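Local atomic coordinates of carboxypeptidase D (Drosophila melanogaster, PDB entry 3MN8), a protein that removes C-terminal arginine and lysine residues from peptides and proteins as a zinc-dependent carboxypeptidase of the M14 family, acting in the processing of hormones, neuropeptides and growth factors. Residues Leu78-Asn83 with Gln116-Asn121; Pro92-Ile97 with Arg333-Gly338; Leu128-Asn133 with Asn406-Arg411; Ile337-Leu342 with Gln398-Thr403. One frame throughout, in Å; residues are numbered along the deposited sequence.

Overall arrangement
Contacts 1 and 2 lie inside the catalytic domain of the first carboxypeptidase-like unit: each sets apolar side chains of a strand of the large mixed sheet, or of the residue just before one, against a helix or the loop that follows one. Contact 4 is the core of the C-terminal transthyretin-like domain, with aliphatic side chains of two sheets facing each other. Contact 3 differs in place and chemistry, lying on the surface where the two domains meet and joining them through polar amides. Residues 333-338 lead into strand 339-344, so contacts 2 and 4 share Ile-337 and Gly-338. Contacts 1 and 3 both touch the glycan on Asn-133, and helices 106-121 and 126-134 pack together.

Contact 1: residues Leu78-Asn83 with Gln116-Asn121; sequences LQISRN and QYLLGN. With NAG (2-acetamido-2-deoxy-beta-D-glucopyranose), chain E.
Ile-80 meets two leucines of helix 106-121 with two different branches. Its CD1 lies 4.2 Å from CD1 of Leu-118, while its CG2 lies 4.3 Å from CD2 of Leu-119. A looser touch joins CD2 of Leu-78 to CD1 of Leu-119 at 4.5 Å. Leu-78 and Ile-80, alternate residues of one strand, both direct their side chains at the helix, whereas Gln-79 between them hydrogen-bonds His-64 through OE1. Branched aliphatic residues suit this buried layer because they fill it with methyl groups and bring no polar atom needing a partner. The strand and helix axes approach to 10.3 Å and cross at 37°, a spacing bridged by side chains alone. Past the strand end, Arg-82 turns to the sugar on Asn-133: bends at chi2 and chi3 bring NH2 to the ring oxygen O5 of NAG, a hydrogen bond of 3.2 Å. On the helix, Asn-121 ND2 bonds Tyr-117 O in the carbonyl plane, linking two residues four apart. Helix 43-56 supplies Phe-50 and Leu-53 against Leu-78, and Leu-53 also touches Leu-119; helix 126-134 adds Val-132 on Ile-80 and Leu-128 on Leu-118, while strand 74-80 pairs with strand 136-140.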
# COMPACT_ATOMS: atom_id res chain seq x y z
N LEU A 78 12.17 -4.23 -1.37
CA LEU A 78 12.68 -4.31 -2.73
C LEU A 78 11.91 -3.35 -3.60
O LEU A 78 10.70 -3.48 -3.74
CB LEU A 78 12.52 -5.72 -3.30
CG LEU A 78 13.21 -5.97 -4.66
CD1 LEU A 78 14.73 -6.04 -4.50
CD2 LEU A 78 12.70 -7.24 -5.35
N GLN A 79 12.63 -2.39 -4.17
CA GLN A 79 12.08 -1.51 -5.20
C GLN A 79 12.24 -2.07 -6.60
O GLN A 79 13.30 -2.58 -6.96
CB GLN A 79 12.77 -0.16 -5.15
CG GLN A 79 12.57 0.66 -6.38
CD GLN A 79 13.45 1.89 -6.37
OE1 GLN A 79 14.48 1.91 -5.71
NE2 GLN A 79 13.04 2.91 -7.11
N ILE A 80 11.18 -1.96 -7.39
CA ILE A 80 11.18 -2.32 -8.81
C ILE A 80 10.73 -1.12 -9.61
O ILE A 80 9.68 -0.54 -9.34
CB ILE A 80 10.20 -3.46 -9.07
CG1 ILE A 80 10.60 -4.69 -8.26
CG2 ILE A 80 10.12 -3.75 -10.56
CD1 ILE A 80 9.55 -5.77 -8.16
N SER A 81 11.52 -0.73 -10.61
CA SER A 81 11.20 0.45 -11.40
C SER A 81 11.76 0.35 -12.80
O SER A 81 12.60 -0.52 -13.07
CB SER A 81 11.79 1.68 -10.72
OG SER A 81 13.18 1.49 -10.55
N ARG A 82 11.31 1.23 -13.69
CA ARG A 82 11.89 1.30 -15.03
C ARG A 82 13.38 1.50 -14.87
O ARG A 82 14.19 0.79 -15.48
CB ARG A 82 11.26 2.45 -15.84
CG ARG A 82 11.85 2.70 -17.23
CD ARG A 82 10.79 2.65 -18.32
NE ARG A 82 10.65 3.92 -19.04
CZ ARG A 82 10.03 4.08 -20.21
NH1 ARG A 82 9.96 5.29 -20.75
NH2 ARG A 82 9.48 3.05 -20.85
N ASN A 83 13.74 2.45 -14.01
CA ASN A 83 15.14 2.75 -13.74
C ASN A 83 15.38 3.02 -12.28
O ASN A 83 15.02 4.08 -11.77
CB ASN A 83 15.59 3.97 -14.55
CG ASN A 83 16.88 4.58 -14.02
OD1 ASN A 83 17.75 3.88 -13.50
ND2 ASN A 83 17.01 5.90 -14.15
N GLN A 116 9.48 -11.75 -7.75
CA GLN A 116 9.97 -12.63 -8.79
C GLN A 116 9.12 -12.52 -10.06
O GLN A 116 9.65 -12.34 -11.15
CB GLN A 116 9.97 -14.06 -8.29
CG GLN A 116 10.90 -14.30 -7.10
CD GLN A 116 10.68 -15.68 -6.47
OE1 GLN A 116 11.22 -16.70 -6.92
NE2 GLN A 116 9.84 -15.72 -5.43
N TYR A 117 7.80 -12.62 -9.88
CA TYR A 117 6.85 -12.57 -10.99
C TYR A 117 7.04 -11.34 -11.88
O TYR A 117 7.24 -11.44 -13.09
CB TYR A 117 5.42 -12.59 -10.46
CG TYR A 117 4.38 -12.62 -11.55
CD1 TYR A 117 4.02 -13.81 -12.17
CD2 TYR A 117 3.76 -11.45 -11.98
CE1 TYR A 117 3.07 -13.84 -13.17
CE2 TYR A 117 2.80 -11.46 -12.99
CZ TYR A 117 2.47 -12.67 -13.58
OH TYR A 117 1.53 -12.70 -14.58
N LEU A 118 6.98 -10.17 -11.28
CA LEU A 118 7.18 -8.93 -12.01
C LEU A 118 8.50 -8.91 -12.74
O LEU A 118 8.55 -8.69 -13.95
CB LEU A 118 7.09 -7.73 -11.07
CG LEU A 118 5.66 -7.39 -10.67
CD1 LEU A 118 5.63 -6.24 -9.67
CD2 LEU A 118 4.84 -7.08 -11.91
N LEU A 119 9.59 -9.14 -12.02
CA LEU A 119 10.90 -9.05 -12.63
C LEU A 119 11.07 -10.04 -13.77
O LEU A 119 11.41 -9.64 -14.88
CB LEU A 119 12.00 -9.25 -11.59
CG LEU A 119 12.27 -7.98 -10.79
CD1 LEU A 119 13.26 -8.26 -9.66
CD2 LEU A 119 12.76 -6.87 -11.73
N GLY A 120 10.82 -11.31 -13.49
CA GLY A 120 11.06 -12.37 -14.47
C GLY A 120 10.08 -12.39 -15.64
O GLY A 120 10.26 -13.15 -16.59
N ASN A 121 9.05 -11.55 -15.58
CA ASN A 121 8.06 -11.51 -16.65
C ASN A 121 7.89 -10.16 -17.35
O ASN A 121 7.39 -10.12 -18.47
CB ASN A 121 6.72 -12.01 -16.14
CG ASN A 121 6.71 -13.50 -15.96
OD1 ASN A 121 6.45 -14.25 -16.91
ND2 ASN A 121 6.99 -13.96 -14.75
C1 NAG E . 9.22 -0.39 -20.89
C2 NAG E . 8.54 -0.23 -22.25
C3 NAG E . 9.39 -0.78 -23.40
C4 NAG E . 10.85 -0.36 -23.25
C5 NAG E . 11.33 -0.64 -21.83
C6 NAG E . 12.75 -0.15 -21.64
C7 NAG E . 6.89 -2.12 -22.19
C8 NAG E . 7.86 -3.10 -21.57
N2 NAG E . 7.21 -0.82 -22.25
O3 NAG E . 8.86 -0.29 -24.62
O4 NAG E . 11.66 -1.06 -24.16
O5 NAG E . 10.54 0.08 -20.92
O6 NAG E . 12.71 1.26 -21.56
O7 NAG E . 5.81 -2.53 -22.61

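Contact 2: residues Pro92-Ile97 with Arg333-Gly338; sequences PPVKYI and RQAHIG
The backbones of Pro-92 and Ala-335 come nearest, with 6.8 Å between their CA atoms, where the start of strand 93-97 meets the irregular turn after helix 317-333. Ala-335 is the small residue in the middle of the contact. Its methyl group, CB, points at residues 92-97, 3.7 Å from CG2 of Val-94 and 4.4 Å from CB of Pro-92. A short side chain suits this position because it lets the turn come close to the sheet. With CG1 of Val-94 anti to the backbone N (chi1 -177°), CG2 is left beside the N and anti to the carbonyl carbon, on the side of Ala-335. Pro-92 reaches a second neighbour through its ring: CG lies 3.7 Å from CE1 of His-336 and 3.8 Å from the carbonyl oxygen of Ala-335. The proline and histidine side chains cross at about a right angle, and the carbon meets the imidazole obliquely. Proline suits the site as a compact apolar ring that can pack against an aromatic heterocycle while its backbone leads into the strand. The polar end of His-336 has its partner elsewhere, NE2 being hydrogen-bonded to OG1 of Thr-135, so the buried imidazole offers carbon to the proline and nitrogen to the threonine. Thr-135 also touches Val-94, and thus borders both residues. Around this core, strand 93-97 lies between strands 136-140 and 212-217; Leu-212 of the latter packs on Ala-335, and Leu-332 of helix 317-333 packs on Val-94.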
# COMPACT_ATOMS: atom_id res chain seq x y z
N PRO A 92 4.32 7.29 -10.24
CA PRO A 92 3.76 7.03 -8.91
C PRO A 92 4.58 6.03 -8.11
O PRO A 92 4.77 4.89 -8.56
CB PRO A 92 2.38 6.42 -9.21
CG PRO A 92 2.13 6.67 -10.67
CD PRO A 92 3.46 6.75 -11.32
N PRO A 93 5.06 6.44 -6.93
CA PRO A 93 5.63 5.46 -6.01
C PRO A 93 4.49 4.77 -5.28
O PRO A 93 3.48 5.38 -4.92
CB PRO A 93 6.47 6.31 -5.03
CG PRO A 93 6.07 7.73 -5.27
CD PRO A 93 5.00 7.79 -6.35
N VAL A 94 4.64 3.47 -5.08
CA VAL A 94 3.60 2.68 -4.45
C VAL A 94 4.30 1.66 -3.58
O VAL A 94 5.48 1.36 -3.80
CB VAL A 94 2.75 1.97 -5.51
CG1 VAL A 94 1.62 1.20 -4.86
CG2 VAL A 94 2.21 2.97 -6.53
N LYS A 95 3.59 1.13 -2.58
CA LYS A 95 4.14 0.09 -1.71
C LYS A 95 3.14 -1.01 -1.33
O LYS A 95 1.94 -0.78 -1.22
CB LYS A 95 4.75 0.70 -0.44
CG LYS A 95 3.77 1.39 0.48
CD LYS A 95 4.27 2.80 0.81
CE LYS A 95 3.80 3.23 2.20
NZ LYS A 95 2.34 3.10 2.42
N TYR A 96 3.67 -2.21 -1.15
CA TYR A 96 2.91 -3.31 -0.56
C TYR A 96 3.62 -3.78 0.72
O TYR A 96 4.82 -4.11 0.68
CB TYR A 96 2.81 -4.49 -1.53
CG TYR A 96 1.65 -4.38 -2.49
CD1 TYR A 96 0.55 -3.57 -2.21
CD2 TYR A 96 1.64 -5.11 -3.68
CE1 TYR A 96 -0.52 -3.49 -3.07
CE2 TYR A 96 0.57 -5.03 -4.56
CZ TYR A 96 -0.51 -4.21 -4.25
OH TYR A 96 -1.58 -4.10 -5.10
N ILE A 97 2.92 -3.79 1.85
CA ILE A 97 3.54 -4.36 3.04
C ILE A 97 2.78 -5.60 3.47
O ILE A 97 1.57 -5.70 3.23
CB ILE A 97 3.66 -3.36 4.22
CG1 ILE A 97 4.52 -2.13 3.85
CG2 ILE A 97 4.33 -4.05 5.40
CD1 ILE A 97 3.77 -1.00 3.22
N ARG A 333 -2.57 -0.96 -10.57
CA ARG A 333 -2.93 -0.08 -11.69
C ARG A 333 -3.91 1.02 -11.30
O ARG A 333 -4.13 1.97 -12.06
CB ARG A 333 -3.46 -0.89 -12.88
CG ARG A 333 -2.54 -2.04 -13.25
CD ARG A 333 -2.67 -2.50 -14.69
NE ARG A 333 -1.95 -1.63 -15.61
CZ ARG A 333 -0.96 -1.98 -16.43
NH1 ARG A 333 -0.44 -1.04 -17.20
NH2 ARG A 333 -0.50 -3.23 -16.52
N GLN A 334 -4.49 0.91 -10.11
CA GLN A 334 -5.35 1.95 -9.56
C GLN A 334 -4.52 3.18 -9.12
O GLN A 334 -5.06 4.27 -8.94
CB GLN A 334 -6.16 1.41 -8.39
CG GLN A 334 -7.33 0.51 -8.79
CD GLN A 334 -8.47 1.29 -9.45
OE1 GLN A 334 -9.12 2.12 -8.81
NE2 GLN A 334 -8.69 1.04 -10.72
N ALA A 335 -3.22 3.01 -8.97
CA ALA A 335 -2.37 4.16 -8.70
C ALA A 335 -2.27 5.05 -9.94
O ALA A 335 -1.50 6.01 -9.98
CB ALA A 335 -0.98 3.71 -8.27
N HIS A 336 -3.06 4.75 -10.96
CA HIS A 336 -2.98 5.55 -12.17
C HIS A 336 -4.23 6.31 -12.48
O HIS A 336 -4.25 7.12 -13.41
CB HIS A 336 -2.57 4.68 -13.34
CG HIS A 336 -1.20 4.10 -13.18
ND1 HIS A 336 -0.05 4.86 -13.32
CD2 HIS A 336 -0.79 2.85 -12.86
CE1 HIS A 336 1.00 4.08 -13.12
NE2 HIS A 336 0.58 2.87 -12.83
N ILE A 337 -5.27 6.09 -11.68
CA ILE A 337 -6.52 6.81 -11.85
C ILE A 337 -6.38 8.26 -11.46
O ILE A 337 -5.39 8.67 -10.84
CB ILE A 337 -7.67 6.19 -11.05
CG1 ILE A 337 -7.41 6.31 -9.55
CG2 ILE A 337 -7.90 4.73 -11.48
CD1 ILE A 337 -8.44 5.60 -8.71
N GLY A 338 -7.38 9.04 -11.85
CA GLY A 338 -7.42 10.45 -11.51
C GLY A 338 -6.48 11.28 -12.36
O GLY A 338 -6.44 11.14 -13.58

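Contact 3: residues Leu128-Asn133 with Asn406-Arg411; sequences LGQLVN and NQEALR. With NAG (2-acetamido-2-deoxy-beta-D-glucopyranose), chain E.
Two glutamine side chains, Gln-130 from a helix and Gln-407 from a loop, come from opposite directions and stack their amides face to face without a hydrogen bond between them. The amide planes are only 22° apart. NE2 of Gln-130 is 3.3 Å from OE1 of Gln-407, but the angle is poor for a bond, and the stacked groups also place CD of Gln-130 3.6 Å from NE2 of Gln-407. The bend at chi2 (-79°) in Gln-130 lays its amide over that of Gln-407, which arrives on a chain extended beyond CG. Glutamine fits a partly exposed place, since its uncharged amide can pack by its face while its N-H and C=O groups remain able to bond to water. Glu-408 approaches the same amide, OE1 standing 3.8 Å from NE2 of Gln-130, too far for a bond; its other oxygen, OE2, makes a salt bridge with Lys-340. One turn along the helix from Gly-129, Asn-133 carries the sugar through a covalent bond of 1.4 Å from ND2 to C1 of NAG. Gly-129, with no side chain, lets the acetyl methyl C8 come within 3.4 Å of its CA. Helix 126-134 belongs to the catalytic domain and residues 406-411 to the transthyretin-like domain, so the arrangement is a polar interdomain surface contact beside an N-glycosylation site, in the two-domain architecture of this carboxypeptidase subfamily.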
# COMPACT_ATOMS: atom_id res chain seq x y z
N LEU A 128 2.57 -6.18 -17.87
CA LEU A 128 3.55 -6.05 -16.79
C LEU A 128 4.67 -5.08 -17.14
O LEU A 128 5.01 -4.18 -16.36
CB LEU A 128 4.14 -7.42 -16.46
CG LEU A 128 3.18 -8.53 -16.02
CD1 LEU A 128 3.92 -9.86 -15.81
CD2 LEU A 128 2.43 -8.12 -14.77
N GLY A 129 5.26 -5.27 -18.32
CA GLY A 129 6.29 -4.37 -18.79
C GLY A 129 5.81 -2.94 -18.66
O GLY A 129 6.58 -2.04 -18.31
N GLN A 130 4.52 -2.74 -18.93
CA GLN A 130 3.95 -1.40 -18.94
C GLN A 130 3.65 -0.96 -17.53
O GLN A 130 3.83 0.21 -17.18
CB GLN A 130 2.68 -1.37 -19.79
CG GLN A 130 2.41 -0.00 -20.43
CD GLN A 130 1.78 0.97 -19.45
OE1 GLN A 130 1.26 0.57 -18.42
NE2 GLN A 130 1.83 2.27 -19.77
N LEU A 131 3.21 -1.90 -16.71
CA LEU A 131 3.00 -1.63 -15.29
C LEU A 131 4.30 -1.12 -14.66
O LEU A 131 4.33 -0.10 -13.98
CB LEU A 131 2.55 -2.90 -14.58
CG LEU A 131 2.33 -2.75 -13.08
CD1 LEU A 131 1.16 -1.81 -12.83
CD2 LEU A 131 2.12 -4.10 -12.42
N VAL A 132 5.38 -1.85 -14.91
CA VAL A 132 6.68 -1.55 -14.31
C VAL A 132 7.27 -0.23 -14.80
O VAL A 132 7.85 0.53 -14.02
CB VAL A 132 7.69 -2.68 -14.57
CG1 VAL A 132 9.07 -2.27 -14.10
CG2 VAL A 132 7.26 -3.96 -13.87
N ASN A 133 7.13 0.01 -16.11
CA ASN A 133 7.61 1.24 -16.72
C ASN A 133 6.97 2.49 -16.10
O ASN A 133 7.62 3.53 -15.97
CB ASN A 133 7.33 1.21 -18.22
CG ASN A 133 8.39 0.48 -19.00
OD1 ASN A 133 9.27 -0.17 -18.43
ND2 ASN A 133 8.33 0.58 -20.33
N ASN A 406 -7.84 5.61 -19.90
CA ASN A 406 -6.47 5.53 -20.38
C ASN A 406 -5.47 5.09 -19.33
O ASN A 406 -5.75 5.12 -18.12
CB ASN A 406 -5.98 6.83 -21.01
CG ASN A 406 -4.53 6.74 -21.47
OD1 ASN A 406 -4.21 5.96 -22.37
ND2 ASN A 406 -3.65 7.50 -20.83
N GLN A 407 -4.30 4.70 -19.81
CA GLN A 407 -3.31 4.02 -19.00
C GLN A 407 -2.74 4.88 -17.89
O GLN A 407 -2.37 4.36 -16.84
CB GLN A 407 -2.19 3.48 -19.89
CG GLN A 407 -2.47 2.10 -20.46
CD GLN A 407 -1.35 1.59 -21.35
OE1 GLN A 407 -0.63 2.37 -21.97
NE2 GLN A 407 -1.19 0.27 -21.41
N GLU A 408 -2.66 6.19 -18.10
CA GLU A 408 -2.07 7.06 -17.10
C GLU A 408 -2.92 8.28 -16.76
O GLU A 408 -3.64 8.82 -17.61
CB GLU A 408 -0.63 7.44 -17.49
CG GLU A 408 0.29 6.23 -17.49
CD GLU A 408 1.76 6.56 -17.69
OE1 GLU A 408 2.41 5.81 -18.45
OE2 GLU A 408 2.25 7.55 -17.11
N ALA A 409 -2.85 8.69 -15.49
CA ALA A 409 -3.63 9.79 -14.95
C ALA A 409 -3.51 11.02 -15.83
O ALA A 409 -2.45 11.32 -16.38
CB ALA A 409 -3.18 10.11 -13.54
N LEU A 410 -4.63 11.72 -15.97
CA LEU A 410 -4.71 12.92 -16.77
C LEU A 410 -3.77 14.00 -16.23
O LEU A 410 -3.81 14.33 -15.04
CB LEU A 410 -6.14 13.43 -16.78
CG LEU A 410 -7.01 12.66 -17.77
CD1 LEU A 410 -8.47 12.71 -17.36
CD2 LEU A 410 -6.78 13.22 -19.17
N ARG A 411 -2.92 14.53 -17.11
CA ARG A 411 -1.99 15.59 -16.73
C ARG A 411 -2.72 16.90 -16.52
O ARG A 411 -3.68 17.20 -17.23
CB ARG A 411 -0.90 15.79 -17.78
CG ARG A 411 -0.03 16.98 -17.45
CD ARG A 411 0.94 16.67 -16.33
NE ARG A 411 2.23 16.25 -16.87
CZ ARG A 411 3.26 17.07 -17.07
NH1 ARG A 411 3.18 18.35 -16.74
NH2 ARG A 411 4.40 16.61 -17.58
C1 NAG E . 9.22 -0.39 -20.89
C2 NAG E . 8.54 -0.23 -22.25
C3 NAG E . 9.39 -0.78 -23.40
C4 NAG E . 10.85 -0.36 -23.25
C5 NAG E . 11.33 -0.64 -21.83
C6 NAG E . 12.75 -0.15 -21.64
C7 NAG E . 6.89 -2.12 -22.19
C8 NAG E . 7.86 -3.10 -21.57
N2 NAG E . 7.21 -0.82 -22.25
O3 NAG E . 8.86 -0.29 -24.62
O4 NAG E . 11.66 -1.06 -24.16
O5 NAG E . 10.54 0.08 -20.92
O6 NAG E . 12.71 1.26 -21.56
O7 NAG E . 5.81 -2.53 -22.61

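Contact 4: residues Ile337-Leu342 with Gln398-Thr403; sequences IGIKGL and QQVRVT
Gly-338 and Val-402 bring the two backbones closest, their CA atoms 6.1 Å apart, yet the strands belong to different sheets and meet only through apolar atoms. Strand 339-344 is the middle one of a three-stranded sheet, and strand 398-402 is an edge of the four-stranded antiparallel sheet. At the entry to the first, Gly-338 has a positive phi of 76°, a conformation easy for a residue with no CB, and its CA lies 4.0 Å from CG1 of Val-402. The other valine methyl, CG2, lies 4.2 Å from CG2 of Ile-339, and these two side chains cross at about a right angle. The same isoleucine methyl also approaches CG1 of Val-400, at 4.4 Å, so one branch of Ile-339 serves both valines. In Ile-339 the longer branch, CG1, is lodged between the backbone N and the carbonyl carbon (chi1 57°), leaving CG2 anti to the carbonyl carbon and turned to the valines. Val-400 and Val-402 alternate along their strand and both point toward residues 337-342; beta-branched residues are at home in such extended backbone. Around them, Leu-410 and Leu-412 of strand 410-415, Tyr-374 and Val-385 extend the apolar surroundings of Ile-339. With aliphatic groups alone in contact, the two sheets of the transthyretin-like domain are held here by van der Waals packing and the burial of hydrocarbon, a less directional hold than polar bonds.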
# COMPACT_ATOMS: atom_id res chain seq x y z
N ILE A 337 -5.27 6.09 -11.68
CA ILE A 337 -6.52 6.81 -11.85
C ILE A 337 -6.38 8.26 -11.46
O ILE A 337 -5.39 8.67 -10.84
CB ILE A 337 -7.67 6.19 -11.05
CG1 ILE A 337 -7.41 6.31 -9.55
CG2 ILE A 337 -7.90 4.73 -11.48
CD1 ILE A 337 -8.44 5.60 -8.71
N GLY A 338 -7.38 9.04 -11.85
CA GLY A 338 -7.42 10.45 -11.51
C GLY A 338 -6.48 11.28 -12.36
O GLY A 338 -6.44 11.14 -13.58
N ILE A 339 -5.74 12.16 -11.69
CA ILE A 339 -4.88 13.10 -12.37
C ILE A 339 -3.54 13.20 -11.70
O ILE A 339 -3.27 12.56 -10.67
CB ILE A 339 -5.45 14.53 -12.38
CG1 ILE A 339 -5.69 14.99 -10.94
CG2 ILE A 339 -6.70 14.61 -13.26
CD1 ILE A 339 -6.19 16.42 -10.79
N LYS A 340 -2.69 14.01 -12.30
CA LYS A 340 -1.36 14.25 -11.79
C LYS A 340 -0.81 15.44 -12.54
O LYS A 340 -1.30 15.77 -13.63
CB LYS A 340 -0.47 13.01 -11.98
CG LYS A 340 -0.18 12.59 -13.41
CD LYS A 340 0.85 11.46 -13.39
CE LYS A 340 1.12 10.88 -14.75
NZ LYS A 340 1.91 9.62 -14.61
N GLY A 341 0.18 16.10 -11.94
CA GLY A 341 0.73 17.30 -12.54
C GLY A 341 1.78 18.01 -11.72
O GLY A 341 2.29 17.51 -10.71
N LEU A 342 2.10 19.22 -12.17
CA LEU A 342 3.14 20.00 -11.55
C LEU A 342 2.61 21.34 -11.11
O LEU A 342 1.89 22.02 -11.86
CB LEU A 342 4.29 20.23 -12.52
CG LEU A 342 4.92 18.97 -13.11
CD1 LEU A 342 5.89 19.38 -14.20
CD2 LEU A 342 5.61 18.11 -12.04
N GLN A 398 -9.35 24.84 -12.28
CA GLN A 398 -9.46 24.19 -13.57
C GLN A 398 -10.48 23.05 -13.47
O GLN A 398 -10.54 22.32 -12.47
CB GLN A 398 -8.09 23.70 -14.09
CG GLN A 398 -7.09 24.84 -14.41
CD GLN A 398 -5.66 24.36 -14.75
OE1 GLN A 398 -5.46 23.47 -15.56
NE2 GLN A 398 -4.67 24.99 -14.12
N GLN A 399 -11.29 22.92 -14.50
CA GLN A 399 -12.29 21.87 -14.60
C GLN A 399 -11.75 20.74 -15.47
O GLN A 399 -11.22 20.98 -16.55
CB GLN A 399 -13.57 22.42 -15.19
CG GLN A 399 -14.47 21.39 -15.82
CD GLN A 399 -15.41 22.00 -16.84
OE1 GLN A 399 -14.99 22.37 -17.94
NE2 GLN A 399 -16.68 22.11 -16.48
N VAL A 400 -11.87 19.51 -14.99
CA VAL A 400 -11.35 18.37 -15.72
C VAL A 400 -12.34 17.22 -15.67
O VAL A 400 -12.93 16.93 -14.62
CB VAL A 400 -9.99 17.91 -15.15
CG1 VAL A 400 -10.16 17.36 -13.75
CG2 VAL A 400 -9.37 16.87 -16.06
N ARG A 401 -12.51 16.55 -16.80
CA ARG A 401 -13.36 15.38 -16.88
C ARG A 401 -12.51 14.12 -16.67
O ARG A 401 -11.74 13.72 -17.54
CB ARG A 401 -14.12 15.35 -18.21
CG ARG A 401 -14.89 14.07 -18.47
CD ARG A 401 -15.15 13.89 -19.95
NE ARG A 401 -15.97 14.97 -20.46
CZ ARG A 401 -15.73 15.75 -21.51
NH1 ARG A 401 -14.66 15.61 -22.28
NH2 ARG A 401 -16.62 16.69 -21.78
N VAL A 402 -12.64 13.52 -15.50
CA VAL A 402 -11.87 12.31 -15.22
C VAL A 402 -12.58 11.05 -15.70
O VAL A 402 -13.53 10.57 -15.07
CB VAL A 402 -11.56 12.14 -13.74
CG1 VAL A 402 -10.90 10.78 -13.51
CG2 VAL A 402 -10.67 13.26 -13.27
N THR A 403 -12.10 10.54 -16.83
CA THR A 403 -12.41 9.20 -17.29
C THR A 403 -11.20 8.36 -16.94
O THR A 403 -10.06 8.76 -17.20
CB THR A 403 -12.65 9.13 -18.82
OG1 THR A 403 -12.71 7.76 -19.23
CG2 THR A 403 -11.54 9.83 -19.59